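Local coordinates for protein carbohydrate kinase, FGGY (PDB 3IFR) that probably phosphorylates D-xylulose with ATP as phosphate donor, as a sugar kinase of the FGGY family, at residues L12-T17 against I80-M85; G84-V89 against G242-I247. One frame throughout, in Å; residues are numbered along the deposited sequence.

Contact 1: residues L12-T17 against I80-M85; sequences LDIGTT and ICVTGM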
loop_
_atom_site.group_PDB
_atom_site.type_symbol
_atom_site.label_atom_id
_atom_site.label_comp_id
_atom_site.label_asym_id
_atom_site.label_seq_id
_atom_site.Cartn_x
_atom_site.Cartn_y
_atom_site.Cartn_z
ATOM N N LEU A 12 7.186 -6.011 12.881
ATOM C CA LEU A 12 6.522 -7.222 12.477
ATOM C C LEU A 12 5.518 -6.857 11.362
ATOM O O LEU A 12 4.747 -5.909 11.492
ATOM C CB LEU A 12 5.785 -7.798 13.690
ATOM C CG LEU A 12 4.820 -8.983 13.457
ATOM C CD1 LEU A 12 5.586 -10.221 12.951
ATOM C CD2 LEU A 12 4.045 -9.335 14.704
ATOM N N ASP A 13 5.512 -7.616 10.275
ATOM C CA ASP A 13 4.636 -7.318 9.140
ATOM C C ASP A 13 3.713 -8.518 8.841
ATOM O O ASP A 13 4.160 -9.588 8.400
ATOM C CB ASP A 13 5.485 -6.916 7.924
ATOM C CG ASP A 13 4.682 -6.863 6.625
ATOM O OD1 ASP A 13 3.449 -6.725 6.678
ATOM O OD2 ASP A 13 5.309 -6.982 5.543
ATOM N N ILE A 14 2.430 -8.327 9.130
ATOM C CA ILE A 14 1.404 -9.307 8.858
ATOM C C ILE A 14 0.999 -9.109 7.404
ATOM O O ILE A 14 0.020 -8.401 7.095
ATOM C CB ILE A 14 0.174 -9.144 9.771
ATOM C CG1 ILE A 14 0.406 -9.800 11.123
ATOM C CG2 ILE A 14 -0.956 -9.953 9.236
ATOM C CD1 ILE A 14 1.492 -9.252 11.923
ATOM N N GLY A 15 1.767 -9.729 6.512
ATOM C CA GLY A 15 1.624 -9.506 5.086
ATOM C C GLY A 15 0.644 -10.460 4.471
ATOM O O GLY A 15 0.164 -11.381 5.125
ATOM N N THR A 16 0.371 -10.267 3.200
ATOM C CA THR A 16 -0.628 -11.040 2.536
ATOM C C THR A 16 -0.190 -12.461 2.279
ATOM O O THR A 16 -0.976 -13.394 2.505
ATOM C CB THR A 16 -1.030 -10.410 1.208
ATOM O OG1 THR A 16 -1.935 -9.377 1.491
ATOM C CG2 THR A 16 -1.832 -11.429 0.343
ATOM N N THR A 17 1.009 -12.650 1.743
ATOM C CA THR A 17 1.485 -14.010 1.531
ATOM C C THR A 17 2.664 -14.360 2.446
ATOM O O THR A 17 3.250 -15.447 2.359
ATOM C CB THR A 17 1.867 -14.272 0.070
ATOM O OG1 THR A 17 2.983 -13.456 -0.260
ATOM C CG2 THR A 17 0.677 -13.975 -0.877
ATOM N N ILE A 80 8.101 -2.663 20.074
ATOM C CA ILE A 80 7.712 -3.373 18.849
ATOM C C ILE A 80 6.568 -2.624 18.172
ATOM O O ILE A 80 5.683 -2.092 18.846
ATOM C CB ILE A 80 7.267 -4.797 19.150
ATOM C CG1 ILE A 80 6.709 -5.458 17.896
ATOM C CG2 ILE A 80 6.212 -4.782 20.212
ATOM C CD1 ILE A 80 6.750 -6.935 17.958
ATOM N N CYS A 81 6.596 -2.538 16.853
ATOM C CA CYS A 81 5.426 -2.033 16.116
ATOM C C CYS A 81 4.957 -3.098 15.113
ATOM O O CYS A 81 5.772 -3.757 14.424
ATOM C CB CYS A 81 5.718 -0.691 15.427
ATOM S SG CYS A 81 4.361 -0.038 14.379
ATOM N N VAL A 82 3.649 -3.286 15.041
ATOM C CA VAL A 82 3.085 -4.240 14.101
ATOM C C VAL A 82 2.386 -3.509 12.949
ATOM O O VAL A 82 1.513 -2.664 13.173
ATOM C CB VAL A 82 2.060 -5.147 14.803
ATOM C CG1 VAL A 82 1.526 -6.196 13.845
ATOM C CG2 VAL A 82 2.680 -5.837 16.029
ATOM N N THR A 83 2.732 -3.886 11.720
ATOM C CA THR A 83 2.061 -3.401 10.527
ATOM C C THR A 83 1.491 -4.652 9.776
ATOM O O THR A 83 1.748 -5.807 10.166
ATOM C CB THR A 83 3.083 -2.610 9.682
ATOM O OG1 THR A 83 2.504 -2.135 8.462
ATOM C CG2 THR A 83 4.278 -3.492 9.342
ATOM N N GLY A 84 0.695 -4.411 8.732
ATOM C CA GLY A 84 0.184 -5.463 7.888
ATOM C C GLY A 84 -0.786 -4.906 6.856
ATOM O O GLY A 84 -1.038 -3.705 6.799
HETATM N N MSE A 85 -1.366 -5.783 6.041
HETATM C CA MSE A 85 -2.303 -5.328 5.012
HETATM C C MSE A 85 -3.599 -4.734 5.621
HETATM O O MSE A 85 -3.986 -5.073 6.733
HETATM C CB MSE A 85 -2.569 -6.454 4.015
HETATM C CG MSE A 85 -3.761 -7.356 4.344
HETATM SE SE MSE A 85 -3.694 -8.460 5.996
HETATM C CE MSE A 85 -2.671 -10.053 5.383
#
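Leu12 and Ile14 are each bonded twice, through N and O, by residues 80-85, the pairing of parallel strands. Leu12 N donates to Cys81 O, and its carbonyl takes up Thr83 N at 2.9 Å. Ile14 N then bonds to Thr83 O at 2.8 Å, and Ile14 O receives Met85 N in a more bent bond (149° at the hydrogen), Met85 being the first residue past the end of its strand. On one face of the sheet Leu12 and Val82 lie side by side and point the same way, with Leu12 CD2 4.0 Å from Val82 CG2. Ile14 slants across Val82 and brings its CD1 to 3.6 Å from Val82 CG1. On the other face Thr83 has OG1 anti to the backbone N (chi1 178°), directed at Ala243 O, its hydrogen-bond partner on the next strand; CG2 instead rests against Leu12 O, 3.3 Å away. Met85, a selenomethionine, folds back on a chain bent at chi2 and chi3, setting its CE 3.1 Å from Gly15 O, while its CB and CG meet Thr16 OG1.

Helices 52-70 and 163-172 pack over the Leu12, Ile14 and Val82 face, and helix 437-448 over Thr83. The Asp-Ile-Gly-Thr-Thr sequence running from the end of strand 8-14 into the turn before strand 18-25, with an inverse gamma turn at Ile14, resembles the phosphate-binding hairpin of the actin-like ATPase fold. Gly84 CA lies 3.0 Å from Ile14 O, and a CB on Gly84 would collide with that oxygen. Backbone bonds thus set the chain's course into the turn, whereas Leu12, Ile14 and Val82 make apolar contact on the helix-packed face.

Contact 2: residues G84-V89 against G242-I247; sequences GMLPAV and GAADHI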
loop_
_atom_site.group_PDB
_atom_site.type_symbol
_atom_site.label_atom_id
_atom_site.label_comp_id
_atom_site.label_asym_id
_atom_site.label_seq_id
_atom_site.Cartn_x
_atom_site.Cartn_y
_atom_site.Cartn_z
ATOM N N GLY A 84 0.695 -4.411 8.732
ATOM C CA GLY A 84 0.184 -5.463 7.888
ATOM C C GLY A 84 -0.786 -4.906 6.856
ATOM O O GLY A 84 -1.038 -3.705 6.799
HETATM N N MSE A 85 -1.366 -5.783 6.041
HETATM C CA MSE A 85 -2.303 -5.328 5.012
HETATM C C MSE A 85 -3.599 -4.734 5.621
HETATM O O MSE A 85 -3.986 -5.073 6.733
HETATM C CB MSE A 85 -2.569 -6.454 4.015
HETATM C CG MSE A 85 -3.761 -7.356 4.344
HETATM SE SE MSE A 85 -3.694 -8.460 5.996
HETATM C CE MSE A 85 -2.671 -10.053 5.383
ATOM N N LEU A 86 -4.245 -3.832 4.899
ATOM C CA LEU A 86 -5.523 -3.267 5.342
ATOM C C LEU A 86 -6.342 -2.819 4.115
ATOM O O LEU A 86 -5.811 -2.700 3.002
ATOM C CB LEU A 86 -5.294 -2.050 6.285
ATOM C CG LEU A 86 -4.774 -0.729 5.690
ATOM C CD1 LEU A 86 -4.863 0.441 6.686
ATOM C CD2 LEU A 86 -3.328 -0.875 5.176
ATOM N N PRO A 87 -7.642 -2.598 4.310
ATOM C CA PRO A 87 -8.333 -2.983 5.549
ATOM C C PRO A 87 -8.751 -4.450 5.474
ATOM O O PRO A 87 -9.482 -4.836 4.552
ATOM C CB PRO A 87 -9.577 -2.107 5.547
ATOM C CG PRO A 87 -9.424 -1.147 4.385
ATOM C CD PRO A 87 -8.485 -1.789 3.425
ATOM N N ALA A 88 -8.261 -5.275 6.399
ATOM C CA ALA A 88 -8.716 -6.632 6.471
ATOM C C ALA A 88 -9.933 -6.528 7.375
ATOM O O ALA A 88 -10.060 -5.577 8.166
ATOM C CB ALA A 88 -7.650 -7.526 7.071
ATOM N N VAL A 89 -10.857 -7.465 7.226
ATOM C CA VAL A 89 -12.024 -7.515 8.087
ATOM C C VAL A 89 -11.964 -8.777 8.922
ATOM O O VAL A 89 -12.098 -9.888 8.398
ATOM C CB VAL A 89 -13.323 -7.519 7.268
ATOM C CG1 VAL A 89 -14.537 -7.772 8.166
ATOM C CG2 VAL A 89 -13.475 -6.198 6.482
ATOM N N GLY A 242 -0.581 0.099 15.792
ATOM C CA GLY A 242 -0.379 -0.584 14.524
ATOM C C GLY A 242 -0.271 0.389 13.359
ATOM O O GLY A 242 -0.853 1.488 13.381
ATOM N N ALA A 243 0.441 -0.045 12.346
ATOM C CA ALA A 243 0.844 0.775 11.251
ATOM C C ALA A 243 0.308 0.230 9.972
ATOM O O ALA A 243 0.392 -0.907 9.735
ATOM C CB ALA A 243 2.310 0.832 11.208
ATOM N N ALA A 244 -0.267 1.067 9.149
ATOM C CA ALA A 244 -0.691 0.643 7.843
ATOM C C ALA A 244 0.477 0.239 6.909
ATOM O O ALA A 244 1.328 0.998 6.702
ATOM C CB ALA A 244 -1.533 1.682 7.222
ATOM N N ASP A 245 0.481 -0.958 6.363
ATOM C CA ASP A 245 1.625 -1.435 5.613
ATOM C C ASP A 245 2.195 -0.584 4.495
ATOM O O ASP A 245 3.361 -0.401 4.456
ATOM C CB ASP A 245 1.535 -2.904 5.205
ATOM C CG ASP A 245 0.509 -3.185 4.153
ATOM O OD1 ASP A 245 -0.284 -2.353 3.777
ATOM O OD2 ASP A 245 0.508 -4.269 3.686
ATOM N N HIS A 246 1.379 -0.068 3.592
ATOM C CA HIS A 246 1.914 0.725 2.527
ATOM C C HIS A 246 2.498 2.065 2.982
ATOM O O HIS A 246 3.449 2.500 2.439
ATOM C CB HIS A 246 0.942 0.836 1.334
ATOM C CG HIS A 246 -0.298 1.601 1.627
ATOM N ND1 HIS A 246 -1.218 1.184 2.548
ATOM C CD2 HIS A 246 -0.778 2.751 1.122
ATOM C CE1 HIS A 246 -2.202 2.044 2.604
ATOM N NE2 HIS A 246 -1.962 3.002 1.746
ATOM N N ILE A 247 1.934 2.665 4.005
ATOM C CA ILE A 247 2.458 3.860 4.625
ATOM C C ILE A 247 3.810 3.609 5.338
ATOM O O ILE A 247 4.718 4.429 5.239
ATOM C CB ILE A 247 1.445 4.507 5.626
ATOM C CG1 ILE A 247 0.029 4.489 5.040
ATOM C CG2 ILE A 247 1.888 5.956 5.941
ATOM C CD1 ILE A 247 -0.040 5.239 3.718
HETATM O O HOH W 1 -2.528 -3.257 2.191
#
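Asp245 and Leu86 slide past each other in opposite directions, Leu86 CD2 lying 3.7 Å from Asp245 OD1. Asp245 carries CG between its backbone N and carbonyl carbon (chi1 70°), which puts CG 3.1 Å from Gly84 O. Its OD2 comes to 3.3 Å from Met85 CA. From the same residue, Asp245 N donates to Gly84 O over 3.2 Å, arriving 34° out of the carbonyl plane. OD1 accepts from a water at 2.9 Å, and that water also takes the N-H of Leu86; a weak bond from His246 N reaches OD1 as well.

Here strand 238-244, neighbour of strand 77-84 in the sheet of the actin-like fold, gives way to helix 245-252, with Ala244 at the N-cap, while 84-89 is the loop leaving the parallel strand 77-84 and turning at a cis peptide before Pro87. Replacing Asp245 by an alanine would probably leave the bridging water and His246 N without their shared acceptor, and open a gap beside Met85 CA.

Leu86 likewise sets CG between N and carbonyl carbon (chi1 72°), and both its methyls rest against Ala244 CB, CD1 at 3.6 Å. The other methyl, CD2, meets the His246 ring at its edge, 3.9 Å from ND1. Asp245 OD1 lies at the ring's edge too, and Ile247 CD1 sits over one face, displaced toward the rim. Tyr164 touches both Leu86 and Ala244, and Glu184 touches Leu86 and His246, whose side chain stands about 4 Å from a bound phosphate ion.

Contacts 1 and 2 meet on strand 77-84, with centres about 7 Å apart, and share Gly84 and Met85: the amide of Met85 is bound in contact 1, the carbonyl of Gly84 in contact 2. Between them run probable hydrogen bonds from Thr83 OG1 to Ala243 O, 2.8 Å, and from Ala243 N to Val82 O, 2.9 Å, which join strand 238-244 to the same sheet. Thr83 OG1 also packs 3.1 Å from Asp245 CA. The turn after Ile14 and the start of helix 245-252 therefore flank one strand end. The phosphate ion beside His246, though probably from the crystallisation liquor, is consistent with a pocket beside that residue.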